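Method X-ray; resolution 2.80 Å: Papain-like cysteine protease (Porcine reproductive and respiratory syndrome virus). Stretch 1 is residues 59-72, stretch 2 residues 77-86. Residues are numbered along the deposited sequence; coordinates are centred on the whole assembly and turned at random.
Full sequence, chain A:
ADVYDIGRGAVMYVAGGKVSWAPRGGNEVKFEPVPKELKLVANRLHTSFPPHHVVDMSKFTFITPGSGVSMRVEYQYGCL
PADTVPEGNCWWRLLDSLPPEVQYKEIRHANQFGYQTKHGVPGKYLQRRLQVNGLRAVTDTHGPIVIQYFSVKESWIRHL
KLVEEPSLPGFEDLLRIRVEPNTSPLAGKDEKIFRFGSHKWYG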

# COMPACT_ATOMS: atom_id res chain seq x y z
N LYS A 59 11.89 2.17 16.20
CA LYS A 59 11.33 1.59 17.40
C LYS A 59 11.57 0.09 17.59
O LYS A 59 11.21 -0.45 18.60
CB LYS A 59 9.87 1.90 17.47
CG LYS A 59 9.62 3.37 17.56
CD LYS A 59 10.93 4.14 17.89
CE LYS A 59 10.57 5.63 17.89
NZ LYS A 59 9.04 5.79 18.05
N PHE A 60 12.18 -0.57 16.63
CA PHE A 60 12.36 -2.02 16.68
C PHE A 60 13.81 -2.41 16.67
O PHE A 60 14.61 -1.59 16.28
CB PHE A 60 11.78 -2.68 15.42
CG PHE A 60 10.26 -2.66 15.35
CD1 PHE A 60 9.58 -1.47 15.11
CD2 PHE A 60 9.53 -3.81 15.52
CE1 PHE A 60 8.19 -1.44 15.04
CE2 PHE A 60 8.19 -3.78 15.44
CZ PHE A 60 7.52 -2.60 15.20
N THR A 61 14.17 -3.66 16.99
CA THR A 61 15.56 -3.90 17.01
C THR A 61 15.86 -5.18 16.21
O THR A 61 15.12 -6.09 16.27
CB THR A 61 16.12 -3.67 18.51
OG1 THR A 61 15.85 -4.80 19.28
CG2 THR A 61 15.52 -2.29 19.36
N PHE A 62 16.89 -5.22 15.36
CA PHE A 62 16.99 -6.28 14.34
C PHE A 62 18.22 -7.09 14.67
O PHE A 62 18.94 -6.68 15.54
CB PHE A 62 16.94 -5.67 12.91
CG PHE A 62 15.69 -4.83 12.70
CD1 PHE A 62 15.63 -3.48 13.16
CD2 PHE A 62 14.50 -5.42 12.20
CE1 PHE A 62 14.40 -2.69 13.09
CE2 PHE A 62 13.31 -4.67 12.13
CZ PHE A 62 13.26 -3.30 12.58
N ILE A 63 18.43 -8.25 14.08
CA ILE A 63 19.44 -9.18 14.59
C ILE A 63 19.74 -10.03 13.38
O ILE A 63 19.18 -9.84 12.37
CB ILE A 63 19.00 -10.16 15.82
CG1 ILE A 63 18.27 -11.43 15.30
CG2 ILE A 63 18.38 -9.35 17.10
CD1 ILE A 63 18.28 -12.77 16.19
N THR A 64 20.64 -10.97 13.41
CA THR A 64 21.05 -11.30 12.07
C THR A 64 19.97 -12.12 11.30
O THR A 64 19.32 -12.99 11.85
CB THR A 64 22.57 -11.86 12.03
OG1 THR A 64 22.61 -13.29 11.79
CG2 THR A 64 23.39 -11.48 13.35
N PRO A 65 19.75 -11.80 10.01
CA PRO A 65 18.97 -12.67 9.07
C PRO A 65 19.06 -14.19 9.33
O PRO A 65 20.21 -14.73 9.41
CB PRO A 65 19.62 -12.34 7.69
CG PRO A 65 19.98 -10.78 7.85
CD PRO A 65 20.11 -10.49 9.39
N GLY A 66 17.89 -14.85 9.43
CA GLY A 66 17.72 -16.31 9.56
C GLY A 66 17.83 -16.88 10.99
O GLY A 66 18.00 -18.11 11.14
N SER A 67 17.68 -16.01 12.01
CA SER A 67 18.20 -16.20 13.38
C SER A 67 17.25 -15.52 14.36
O SER A 67 17.46 -15.40 15.59
CB SER A 67 19.61 -15.53 13.50
OG SER A 67 19.54 -14.24 14.09
N GLY A 68 16.20 -15.01 13.79
CA GLY A 68 15.28 -14.25 14.61
C GLY A 68 13.88 -14.76 14.42
O GLY A 68 13.62 -15.90 13.95
N VAL A 69 12.96 -13.87 14.74
CA VAL A 69 11.56 -14.26 14.65
C VAL A 69 10.66 -13.37 13.74
O VAL A 69 10.86 -12.14 13.69
CB VAL A 69 11.09 -14.37 16.06
CG1 VAL A 69 10.17 -13.19 16.49
CG2 VAL A 69 10.61 -15.76 16.26
N SER A 70 9.75 -13.97 12.97
CA SER A 70 8.84 -13.19 12.06
C SER A 70 7.37 -13.01 12.55
O SER A 70 6.85 -13.89 13.26
CB SER A 70 8.78 -13.76 10.65
OG SER A 70 8.33 -12.72 9.79
N MET A 71 6.71 -11.89 12.22
CA MET A 71 5.24 -11.77 12.41
C MET A 71 4.46 -12.33 11.18
O MET A 71 3.30 -12.40 11.23
CB MET A 71 4.67 -10.41 12.84
CG MET A 71 5.62 -9.41 13.49
SD MET A 71 4.76 -8.04 14.37
CE MET A 71 3.08 -8.63 14.38
N ARG A 72 5.15 -12.77 10.15
CA ARG A 72 4.57 -13.36 9.04
C ARG A 72 4.20 -14.79 9.11
O ARG A 72 5.00 -15.65 9.00
CB ARG A 72 5.56 -13.21 7.92
CG ARG A 72 5.72 -11.80 7.56
CD ARG A 72 5.14 -11.70 6.25
NE ARG A 72 6.25 -11.53 5.40
CZ ARG A 72 6.25 -11.78 4.11
NH1 ARG A 72 5.17 -12.20 3.49
NH2 ARG A 72 7.38 -11.57 3.44
N TYR A 77 11.52 -18.03 10.24
CA TYR A 77 12.64 -17.33 10.85
C TYR A 77 12.67 -15.99 10.34
O TYR A 77 12.60 -15.86 9.10
CB TYR A 77 13.98 -17.94 10.42
CG TYR A 77 14.04 -19.39 10.64
CD1 TYR A 77 13.66 -20.27 9.61
CD2 TYR A 77 14.38 -19.92 11.90
CE1 TYR A 77 13.63 -21.64 9.82
CE2 TYR A 77 14.37 -21.31 12.13
CZ TYR A 77 14.00 -22.17 11.08
OH TYR A 77 13.98 -23.54 11.27
N GLY A 78 12.87 -15.01 11.23
CA GLY A 78 12.81 -13.57 10.90
C GLY A 78 14.10 -12.92 11.34
O GLY A 78 15.16 -13.45 11.01
N CYS A 79 14.01 -11.81 12.09
CA CYS A 79 15.20 -11.05 12.56
C CYS A 79 14.71 -10.16 13.65
O CYS A 79 15.18 -9.03 14.00
CB CYS A 79 15.91 -10.21 11.50
SG CYS A 79 15.12 -9.49 10.00
N LEU A 80 13.69 -10.69 14.22
CA LEU A 80 13.28 -9.98 15.35
C LEU A 80 13.64 -10.80 16.56
O LEU A 80 13.43 -12.06 16.60
CB LEU A 80 11.82 -9.70 15.21
CG LEU A 80 11.63 -8.31 14.70
CD1 LEU A 80 10.52 -8.45 13.76
CD2 LEU A 80 11.33 -7.28 15.86
N PRO A 81 14.20 -10.08 17.52
CA PRO A 81 14.34 -10.53 18.89
C PRO A 81 12.94 -10.98 19.31
O PRO A 81 12.03 -10.11 19.49
CB PRO A 81 14.65 -9.23 19.69
CG PRO A 81 14.36 -8.10 18.78
CD PRO A 81 13.88 -8.65 17.44
N ALA A 82 12.75 -12.29 19.50
CA ALA A 82 11.51 -12.67 20.23
C ALA A 82 11.17 -11.96 21.58
O ALA A 82 10.00 -11.71 21.77
CB ALA A 82 11.36 -14.05 20.31
N ASP A 83 12.09 -11.55 22.47
CA ASP A 83 11.63 -10.61 23.53
C ASP A 83 10.49 -9.64 23.04
O ASP A 83 9.81 -9.01 23.85
CB ASP A 83 12.74 -9.66 24.09
CG ASP A 83 14.11 -10.30 24.16
OD1 ASP A 83 14.25 -11.20 25.06
OD2 ASP A 83 15.03 -9.86 23.35
N THR A 84 10.37 -9.40 21.72
CA THR A 84 9.79 -8.08 21.21
C THR A 84 8.44 -8.09 20.40
O THR A 84 7.82 -7.08 20.16
CB THR A 84 10.89 -7.28 20.45
OG1 THR A 84 11.15 -7.90 19.19
CG2 THR A 84 12.26 -7.35 21.20
N VAL A 85 8.01 -9.27 20.05
CA VAL A 85 6.77 -9.61 19.44
C VAL A 85 5.99 -10.51 20.38
O VAL A 85 6.61 -11.15 21.30
CB VAL A 85 7.22 -10.44 18.29
CG1 VAL A 85 6.43 -11.75 18.11
CG2 VAL A 85 7.27 -9.59 17.13
N PRO A 86 4.65 -10.60 20.18
CA PRO A 86 3.89 -11.45 21.13
C PRO A 86 4.14 -12.95 20.97
O PRO A 86 4.63 -13.39 19.91
CB PRO A 86 2.41 -11.03 20.95
CG PRO A 86 2.47 -9.72 20.34
CD PRO A 86 3.76 -9.69 19.44

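Where two chain segments approach too closely for side chains to fit between them, the backbone must supply the contact itself, and apolar side chains pack alongside the backbone pairing. Residues 59-72 and 77-86 of this papain-like cysteine protease illustrate the principle, burying 859 Å² between them with a short, weakly bonded antiparallel pairing at the centre.

The contact opens with F60, whose buried ring meets L80 at its edge: CD2 of F60 lies 3.9 Å from CD2 of L80, a van der Waals contact that withdraws both groups from water. T61 follows with a different kind of surface. Its carbonyl O sits 3.1 Å from CD of P81, while its side-chain OG1 lies 3.7 Å from CG of the same proline, so the rigid ring is approached by both backbone and side chain. At F62 the backbone again does the work. CA of F62 stands 3.3 Å from O of C79, and the angle of 147° at the hydrogen suits a CA-H...O contact, a modest electrostatic attraction between a polarised C-H and a carbonyl. I63 comes to the same carbonyl, its N 3.3 Å from O of C79.

The chain then reverses through a type II turn from T64 to S67. G66 occupies the position with positive phi, a conformation that glycine adopts readily, and the turn brings its amide round to stretch 2. N of G66 donates a weak hydrogen bond to O of G78, at 3.5 Å. O of G78 accepts a second weak bond from N of G68 at 3.4 Å, so one acceptor serves two donors, in the turn and at its exit.

G68 and G78 form the hydrogen-bonded antiparallel pair at the heart of the arrangement. The return bond, from N of G78 to O of G68, is 3.0 Å long and nearly straight at 174°, far better aligned than its partner. The absence of side chains permits this closeness: a CB on G68 would fall 2.4 Å from CA of C79, and one on G78 would fall 2.4 Å from O of V69. Either would clash with the opposing backbone. The CA atoms of G68 and C79 are accordingly just 3.8 Å apart.

V69 links this backbone zone to an apolar one. Its N donates to O of L80 over a short 2.6 Å, and its O accepts a weak bond from N of L80 at 3.2 Å. Although its CA-to-CB bond points away overall, CG1 of V69 reaches CB of L80 at 4.1 Å, CB of A82 at 4.1 Å and CG1 of V85 at 4.3 Å, gathering three apolar neighbours around a single methyl.

Beyond it, S70 brings its N to 3.7 Å from CA of G78, while its OG accepts a hydrogen bond from N of R72 at 3.2 Å within stretch 1. M71 closes the contact: its CG lies 4.0 Å from CG2 of V85, extending the apolar patch begun by V69.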